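Side-chain contacts in phosphodiesterase (Salpingoeca rosetta, PDB 7D7P), which is a phosphodiesterase-family member of the HD superfamily, with a mainly helical fold that holds a zinc ion and, in this model, a magnesium ion: residues F318-W323 / D339-N344; Q325-S328 / K333-F336. All coordinates share one frame; numbering follows the deposited sequence.

Contact 1. Residues F318-W323 / D339-N344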
ATOM      1  N   PHE A 318       0.399  -1.884  -5.618  1.00 28.70           N
ATOM      2  CA  PHE A 318       1.675  -1.499  -6.200  1.00 31.99           C
ATOM      3  C   PHE A 318       1.615  -1.174  -7.686  1.00 30.65           C
ATOM      4  O   PHE A 318       2.579  -0.607  -8.210  1.00 33.17           O
ATOM      5  CB  PHE A 318       2.715  -2.605  -5.970  1.00 34.31           C
ATOM      6  CG  PHE A 318       3.192  -2.694  -4.550  1.00 46.29           C
ATOM      7  CD1 PHE A 318       3.945  -1.671  -3.995  1.00 46.01           C
ATOM      8  CD2 PHE A 318       2.882  -3.793  -3.766  1.00 46.34           C
ATOM      9  CE1 PHE A 318       4.383  -1.744  -2.687  1.00 42.94           C
ATOM     10  CE2 PHE A 318       3.319  -3.873  -2.456  1.00 48.84           C
ATOM     11  CZ  PHE A 318       4.070  -2.846  -1.917  1.00 38.10           C
ATOM     12  N   VAL A 319       0.527  -1.506  -8.380  1.00 27.22           N
ATOM     13  CA  VAL A 319       0.464  -1.268  -9.821  1.00 31.03           C
ATOM     14  C   VAL A 319      -0.719  -0.375 -10.181  1.00 24.88           C
ATOM     15  O   VAL A 319      -0.546   0.679 -10.802  1.00 26.98           O
ATOM     16  CB  VAL A 319       0.399  -2.593 -10.602  1.00 32.23           C
ATOM     17  CG1 VAL A 319       0.298  -2.318 -12.095  1.00 30.75           C
ATOM     18  CG2 VAL A 319       1.614  -3.455 -10.297  1.00 29.87           C
ATOM     19  N   VAL A 320      -1.928  -0.786  -9.799  1.00 20.00           N
ATOM     20  CA  VAL A 320      -3.127  -0.087 -10.254  1.00 22.03           C
ATOM     21  C   VAL A 320      -3.310   1.227  -9.505  1.00 22.98           C
ATOM     22  O   VAL A 320      -3.527   2.278 -10.117  1.00 21.93           O
ATOM     23  CB  VAL A 320      -4.365  -0.992 -10.114  1.00 28.88           C
ATOM     24  CG1 VAL A 320      -5.603  -0.279 -10.649  1.00 14.27           C
ATOM     25  CG2 VAL A 320      -4.147  -2.302 -10.849  1.00 21.62           C
ATOM     26  N   LYS A 321      -3.240   1.186  -8.174  1.00 23.49           N
ATOM     27  CA  LYS A 321      -3.465   2.404  -7.391  1.00 27.66           C
ATOM     28  C   LYS A 321      -2.436   3.486  -7.678  1.00 23.78           C
ATOM     29  O   LYS A 321      -2.843   4.644  -7.903  1.00 25.87           O
ATOM     30  CB  LYS A 321      -3.516   2.058  -5.897  1.00 27.40           C
ATOM     31  CG  LYS A 321      -4.053   3.169  -5.012  1.00 33.61           C
ATOM     32  CD  LYS A 321      -4.439   2.620  -3.644  1.00 37.94           C
ATOM     33  CE  LYS A 321      -5.085   3.683  -2.772  1.00 43.31           C
ATOM     34  NZ  LYS A 321      -5.700   3.086  -1.554  1.00 45.95           N
ATOM     35  N   PRO A 322      -1.123   3.224  -7.686  1.00 21.70           N
ATOM     36  CA  PRO A 322      -0.181   4.294  -8.051  1.00 21.98           C
ATOM     37  C   PRO A 322      -0.378   4.798  -9.468  1.00 23.24           C
ATOM     38  O   PRO A 322      -0.120   5.979  -9.737  1.00 21.53           O
ATOM     39  CB  PRO A 322       1.195   3.638  -7.870  1.00 20.37           C
ATOM     40  CG  PRO A 322       0.958   2.499  -6.942  1.00 31.23           C
ATOM     41  CD  PRO A 322      -0.409   1.995  -7.285  1.00 24.26           C
ATOM     42  N   TRP A 323      -0.830   3.937 -10.383  1.00 18.58           N
ATOM     43  CA  TRP A 323      -1.097   4.378 -11.749  1.00 24.51           C
ATOM     44  C   TRP A 323      -2.235   5.391 -11.782  1.00 19.37           C
ATOM     45  O   TRP A 323      -2.098   6.477 -12.358  1.00 17.34           O
ATOM     46  CB  TRP A 323      -1.419   3.173 -12.634  1.00 19.13           C
ATOM     47  CG  TRP A 323      -1.792   3.528 -14.048  1.00 21.28           C
ATOM     48  CD1 TRP A 323      -3.052   3.679 -14.551  1.00 19.78           C
ATOM     49  CD2 TRP A 323      -0.893   3.775 -15.138  1.00 20.61           C
ATOM     50  NE1 TRP A 323      -2.994   4.004 -15.886  1.00 21.10           N
ATOM     51  CE2 TRP A 323      -1.680   4.068 -16.270  1.00 19.85           C
ATOM     52  CE3 TRP A 323       0.500   3.775 -15.267  1.00 23.70           C
ATOM     53  CZ2 TRP A 323      -1.121   4.359 -17.514  1.00 15.81           C
ATOM     54  CZ3 TRP A 323       1.052   4.066 -16.503  1.00 29.20           C
ATOM     55  CH2 TRP A 323       0.242   4.354 -17.609  1.00 24.10           C
ATOM     56  N   ASP A 339     -12.022   5.679  -5.979  1.00 23.29           N
ATOM     57  CA  ASP A 339     -12.984   5.166  -5.010  1.00 29.17           C
ATOM     58  C   ASP A 339     -13.443   3.758  -5.369  1.00 30.94           C
ATOM     59  O   ASP A 339     -13.714   2.952  -4.473  1.00 25.93           O
ATOM     60  CB  ASP A 339     -14.185   6.106  -4.908  1.00 30.08           C
ATOM     61  CG  ASP A 339     -13.803   7.490  -4.413  1.00 37.99           C
ATOM     62  OD1 ASP A 339     -12.851   7.595  -3.611  1.00 44.83           O
ATOM     63  OD2 ASP A 339     -14.454   8.473  -4.825  1.00 43.66           O
ATOM     64  N   THR A 340     -13.546   3.448  -6.664  1.00 23.39           N
ATOM     65  CA  THR A 340     -13.850   2.079  -7.069  1.00 24.73           C
ATOM     66  C   THR A 340     -12.694   1.144  -6.740  1.00 22.68           C
ATOM     67  O   THR A 340     -12.906   0.034  -6.237  1.00 23.13           O
ATOM     68  CB  THR A 340     -14.170   2.027  -8.564  1.00 27.67           C
ATOM     69  OG1 THR A 340     -15.299   2.865  -8.846  1.00 31.36           O
ATOM     70  CG2 THR A 340     -14.486   0.602  -8.992  1.00 25.16           C
ATOM     71  N   ILE A 341     -11.463   1.580  -7.012  1.00 25.52           N
ATOM     72  CA  ILE A 341     -10.290   0.769  -6.699  1.00 23.55           C
ATOM     73  C   ILE A 341     -10.216   0.488  -5.203  1.00 24.49           C
ATOM     74  O   ILE A 341      -9.921  -0.637  -4.781  1.00 24.34           O
ATOM     75  CB  ILE A 341      -9.017   1.465  -7.219  1.00 25.66           C
ATOM     76  CG1 ILE A 341      -8.953   1.389  -8.747  1.00 19.22           C
ATOM     77  CG2 ILE A 341      -7.770   0.857  -6.596  1.00 21.76           C
ATOM     78  CD1 ILE A 341      -8.022   2.402  -9.371  1.00 20.13           C
ATOM     79  N   ASP A 342     -10.503   1.498  -4.376  1.00 27.38           N
ATOM     80  CA  ASP A 342     -10.425   1.313  -2.929  1.00 27.30           C
ATOM     81  C   ASP A 342     -11.503   0.359  -2.425  1.00 24.37           C
ATOM     82  O   ASP A 342     -11.236  -0.482  -1.559  1.00 25.70           O
ATOM     83  CB  ASP A 342     -10.528   2.664  -2.223  1.00 29.08           C
ATOM     84  CG  ASP A 342      -9.248   3.473  -2.326  1.00 41.64           C
ATOM     85  OD1 ASP A 342      -8.216   2.901  -2.736  1.00 40.51           O
ATOM     86  OD2 ASP A 342      -9.276   4.681  -2.004  1.00 41.82           O
ATOM     87  N   ALA A 343     -12.725   0.474  -2.951  1.00 23.61           N
ATOM     88  CA  ALA A 343     -13.791  -0.436  -2.542  1.00 28.09           C
ATOM     89  C   ALA A 343     -13.438  -1.883  -2.865  1.00 30.25           C
ATOM     90  O   ALA A 343     -13.655  -2.781  -2.043  1.00 32.29           O
ATOM     91  CB  ALA A 343     -15.109  -0.040  -3.209  1.00 20.89           C
ATOM     92  N   ASN A 344     -12.887  -2.129  -4.058  1.00 26.22           N
ATOM     93  CA  ASN A 344     -12.449  -3.479  -4.403  1.00 25.28           C
ATOM     94  C   ASN A 344     -11.272  -3.914  -3.538  1.00 27.64           C
ATOM     95  O   ASN A 344     -11.210  -5.069  -3.100  1.00 23.29           O
ATOM     96  CB  ASN A 344     -12.077  -3.551  -5.884  1.00 33.38           C
ATOM     97  CG  ASN A 344     -13.283  -3.426  -6.797  1.00 32.45           C
ATOM     98  OD1 ASN A 344     -14.393  -3.820  -6.438  1.00 30.69           O
ATOM     99  ND2 ASN A 344     -13.067  -2.887  -7.993  1.00 26.43           N
TER
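The ammonium of Lys321 approaches Asp342 OD1 from above the carboxylate plane, tilted 37° out of it. Lys321 NZ donates a hydrogen bond to Asp342 OD1 at 2.8 Å, and this is the core of a salt bridge. Asp342 OD2 lies 3.9 Å from Lys321 NZ, which makes the grip one-oxygen rather than forked. Lysine suits the place because of its length: with CG anti to the backbone N (chi1 -167°) and the rest of the chain extended, it spans the gap and meets the short Asp342 side chain at about a right angle. Glu287 of the second subunit lies close to Asp342 OD2 and forms a weak, long ion pair with Lys321, so the lysine probably moderates the repulsion between the two acids.

Beside this polar pair, Val320 and Ile341 meet obliquely, with Val320 CG1 3.8 Å from Ile341 CD1. Both reach in: Val320 CG1, anti to its backbone N, meets the CD1 end of Ile341, whose CG2 faces the lysine stem. Pro264 and Phe315 pack on Val320, while Ile265, Ile316 and His324 also touch Ile341, so both branched side chains are buried in largely apolar surroundings. On helix 305-330 the indole of Trp323 meets His257 edge-to-face, and its NE1 hydrogen-bonds to Thr258 OG1.

The short axes run nearly antiparallel, at 152° and 10.6 Å apart, wide enough for side chains to fill the gap. This is an antiparallel helical hairpin of the phosphodiesterase fold, apolar on its inner side and salt-bridged beside the subunit interface.

Contact 2. Residues Q325-S328 / K333-F336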
ATOM      1  N   GLN A 325      -3.492   7.127  -9.327  1.00 19.55           N
ATOM      2  CA  GLN A 325      -3.182   8.342  -8.582  1.00 26.20           C
ATOM      3  C   GLN A 325      -2.492   9.367  -9.472  1.00 22.18           C
ATOM      4  O   GLN A 325      -2.775  10.568  -9.386  1.00 21.19           O
ATOM      5  CB  GLN A 325      -2.318   8.009  -7.365  1.00 26.63           C
ATOM      6  CG  GLN A 325      -3.095   7.404  -6.207  1.00 23.42           C
ATOM      7  CD  GLN A 325      -2.199   6.978  -5.061  1.00 35.21           C
ATOM      8  OE1 GLN A 325      -1.084   6.505  -5.273  1.00 33.00           O
ATOM      9  NE2 GLN A 325      -2.687   7.139  -3.836  1.00 35.35           N
ATOM     10  N   GLN A 326      -1.588   8.914 -10.344  1.00 25.89           N
ATOM     11  CA  GLN A 326      -0.981   9.828 -11.305  1.00 26.97           C
ATOM     12  C   GLN A 326      -1.966  10.208 -12.403  1.00 24.14           C
ATOM     13  O   GLN A 326      -1.977  11.355 -12.866  1.00 21.67           O
ATOM     14  CB  GLN A 326       0.279   9.203 -11.905  1.00 22.95           C
ATOM     15  CG  GLN A 326       1.413   9.055 -10.911  1.00 25.47           C
ATOM     16  CD  GLN A 326       1.785  10.374 -10.266  1.00 29.25           C
ATOM     17  OE1 GLN A 326       1.993  11.376 -10.951  1.00 31.91           O
ATOM     18  NE2 GLN A 326       1.861  10.383  -8.941  1.00 23.14           N
ATOM     19  N   LEU A 327      -2.803   9.258 -12.831  1.00 21.35           N
ATOM     20  CA  LEU A 327      -3.778   9.555 -13.876  1.00 21.52           C
ATOM     21  C   LEU A 327      -4.817  10.560 -13.390  1.00 23.62           C
ATOM     22  O   LEU A 327      -5.184  11.484 -14.126  1.00 20.00           O
ATOM     23  CB  LEU A 327      -4.451   8.267 -14.348  1.00 19.97           C
ATOM     24  CG  LEU A 327      -5.403   8.392 -15.540  1.00 20.11           C
ATOM     25  CD1 LEU A 327      -4.648   8.821 -16.790  1.00 16.80           C
ATOM     26  CD2 LEU A 327      -6.143   7.081 -15.780  1.00 22.65           C
ATOM     27  N   SER A 328      -5.298  10.399 -12.155  1.00 19.06           N
ATOM     28  CA  SER A 328      -6.277  11.335 -11.610  1.00 28.23           C
ATOM     29  C   SER A 328      -5.686  12.716 -11.358  1.00 23.79           C
ATOM     30  O   SER A 328      -6.434  13.696 -11.321  1.00 30.51           O
ATOM     31  CB  SER A 328      -6.872  10.787 -10.311  1.00 25.41           C
ATOM     32  OG  SER A 328      -7.590   9.588 -10.546  1.00 37.91           O
ATOM     33  N   LYS A 333     -11.081  14.544 -13.598  1.00 26.72           N
ATOM     34  CA  LYS A 333     -12.409  14.007 -13.874  1.00 25.42           C
ATOM     35  C   LYS A 333     -12.480  12.499 -13.667  1.00 25.93           C
ATOM     36  O   LYS A 333     -13.578  11.954 -13.519  1.00 22.88           O
ATOM     37  CB  LYS A 333     -12.829  14.352 -15.304  1.00 20.14           C
ATOM     38  CG  LYS A 333     -14.326  14.237 -15.549  1.00 25.10           C
ATOM     39  CD  LYS A 333     -14.686  14.597 -16.978  1.00 34.16           C
ATOM     40  CE  LYS A 333     -14.193  15.988 -17.335  1.00 34.04           C
ATOM     41  NZ  LYS A 333     -14.506  16.334 -18.746  1.00 43.30           N
ATOM     42  N   LEU A 334     -11.337  11.815 -13.648  1.00 21.13           N
ATOM     43  CA  LEU A 334     -11.296  10.366 -13.515  1.00 21.17           C
ATOM     44  C   LEU A 334     -11.024   9.909 -12.089  1.00 22.67           C
ATOM     45  O   LEU A 334     -10.833   8.710 -11.865  1.00 24.23           O
ATOM     46  CB  LEU A 334     -10.237   9.782 -14.452  1.00 25.30           C
ATOM     47  CG  LEU A 334     -10.424  10.053 -15.944  1.00 23.30           C
ATOM     48  CD1 LEU A 334      -9.260   9.475 -16.735  1.00 17.97           C
ATOM     49  CD2 LEU A 334     -11.751   9.482 -16.428  1.00 16.31           C
ATOM     50  N   ASP A 335     -11.007  10.827 -11.119  1.00 27.45           N
ATOM     51  CA  ASP A 335     -10.618  10.436  -9.769  1.00 24.82           C
ATOM     52  C   ASP A 335     -11.680   9.602  -9.062  1.00 23.61           C
ATOM     53  O   ASP A 335     -11.388   9.034  -8.005  1.00 26.79           O
ATOM     54  CB  ASP A 335     -10.260  11.673  -8.932  1.00 21.64           C
ATOM     55  CG  ASP A 335     -11.430  12.622  -8.732  1.00 37.27           C
ATOM     56  OD1 ASP A 335     -12.533  12.368  -9.262  1.00 32.93           O
ATOM     57  OD2 ASP A 335     -11.235  13.641  -8.037  1.00 32.47           O
ATOM     58  N   PHE A 336     -12.892   9.503  -9.615  1.00 22.54           N
ATOM     59  CA  PHE A 336     -13.884   8.602  -9.041  1.00 25.23           C
ATOM     60  C   PHE A 336     -13.468   7.144  -9.164  1.00 27.44           C
ATOM     61  O   PHE A 336     -13.948   6.307  -8.391  1.00 26.82           O
ATOM     62  CB  PHE A 336     -15.251   8.816  -9.700  1.00 30.73           C
ATOM     63  CG  PHE A 336     -15.298   8.423 -11.154  1.00 26.38           C
ATOM     64  CD1 PHE A 336     -14.947   9.330 -12.141  1.00 23.69           C
ATOM     65  CD2 PHE A 336     -15.703   7.151 -11.532  1.00 21.97           C
ATOM     66  CE1 PHE A 336     -14.991   8.976 -13.477  1.00 27.42           C
ATOM     67  CE2 PHE A 336     -15.749   6.790 -12.866  1.00 30.55           C
ATOM     68  CZ  PHE A 336     -15.392   7.704 -13.841  1.00 28.72           C
TER
HETATM   69  O   HOH W   1      -7.974   7.760 -12.096  1.00 19.29           O
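Leu327 and Leu334 touch through methyl groups, with Leu327 CD2 4.0 Å from Leu334 CD1, their side chains running at a slant to one another. Close by, Ser328 packs against the backbone of the turn: its OG lies 3.2 Å from Asp335 CA, and its CB is 3.8 Å from Asp335 CB. The small serine lies where the backbones approach closely, the CA atoms of Ser328 and Asp335 being 4.8 Å apart.

No direct hydrogen bond crosses between the two segments. Ser328 OG is 3.6 Å from Leu334 O, and a water donates to that carbonyl oxygen at 3.0 Å. The same water stands only 2.4 Å from Ser328 OG, so that half of the bridge is doubtful. The hydroxyl has a firmer partner within its own helix: with OG anti to the carbonyl carbon (chi1 -64°), it turns back along the helix and bonds to His324 O.

Further out, Leu122, Ser125 and Val126 of helix 109-126 pack on Leu334, while Met229, Val254 and Thr258 from helices 222-234 and 245-260 pack on Leu327. Lys333 reaches Ser125 O with its NZ, tying the turn to helix 109-126 a second time. Phe336 has Lys333 O at its ring edge and meets Trp54 edge-to-face.

Division of labour follows from the residue types. Leucines supply apolar contact on the buried side, the carboxylate of Asp335 leads away from the contact, and a small serine is consistent with the close backbone approach at the turn, while its hydroxyl is satisfied mainly by its own helix.

In the fold
Both contacts join helix 305-330 to the chain that follows it, and their centres lie about 10 Å apart. Contact 2 forms where the chain turns back; contact 1 pairs the two helices further from that turn. His324, between the two segments of helix 305-330, is a neighbour of both contacts, touching Ile341 in one and paired with Ser328 in the other. Thr258 of helix 245-260 is a second shared neighbour, reached by Trp323 and Leu327. That helix ends at Asp260, which binds the zinc ion together with His111, His146 and Asp147. The side chain of Val320 is about 13 Å from the zinc, so contact 1 is not part of the metal's first shell.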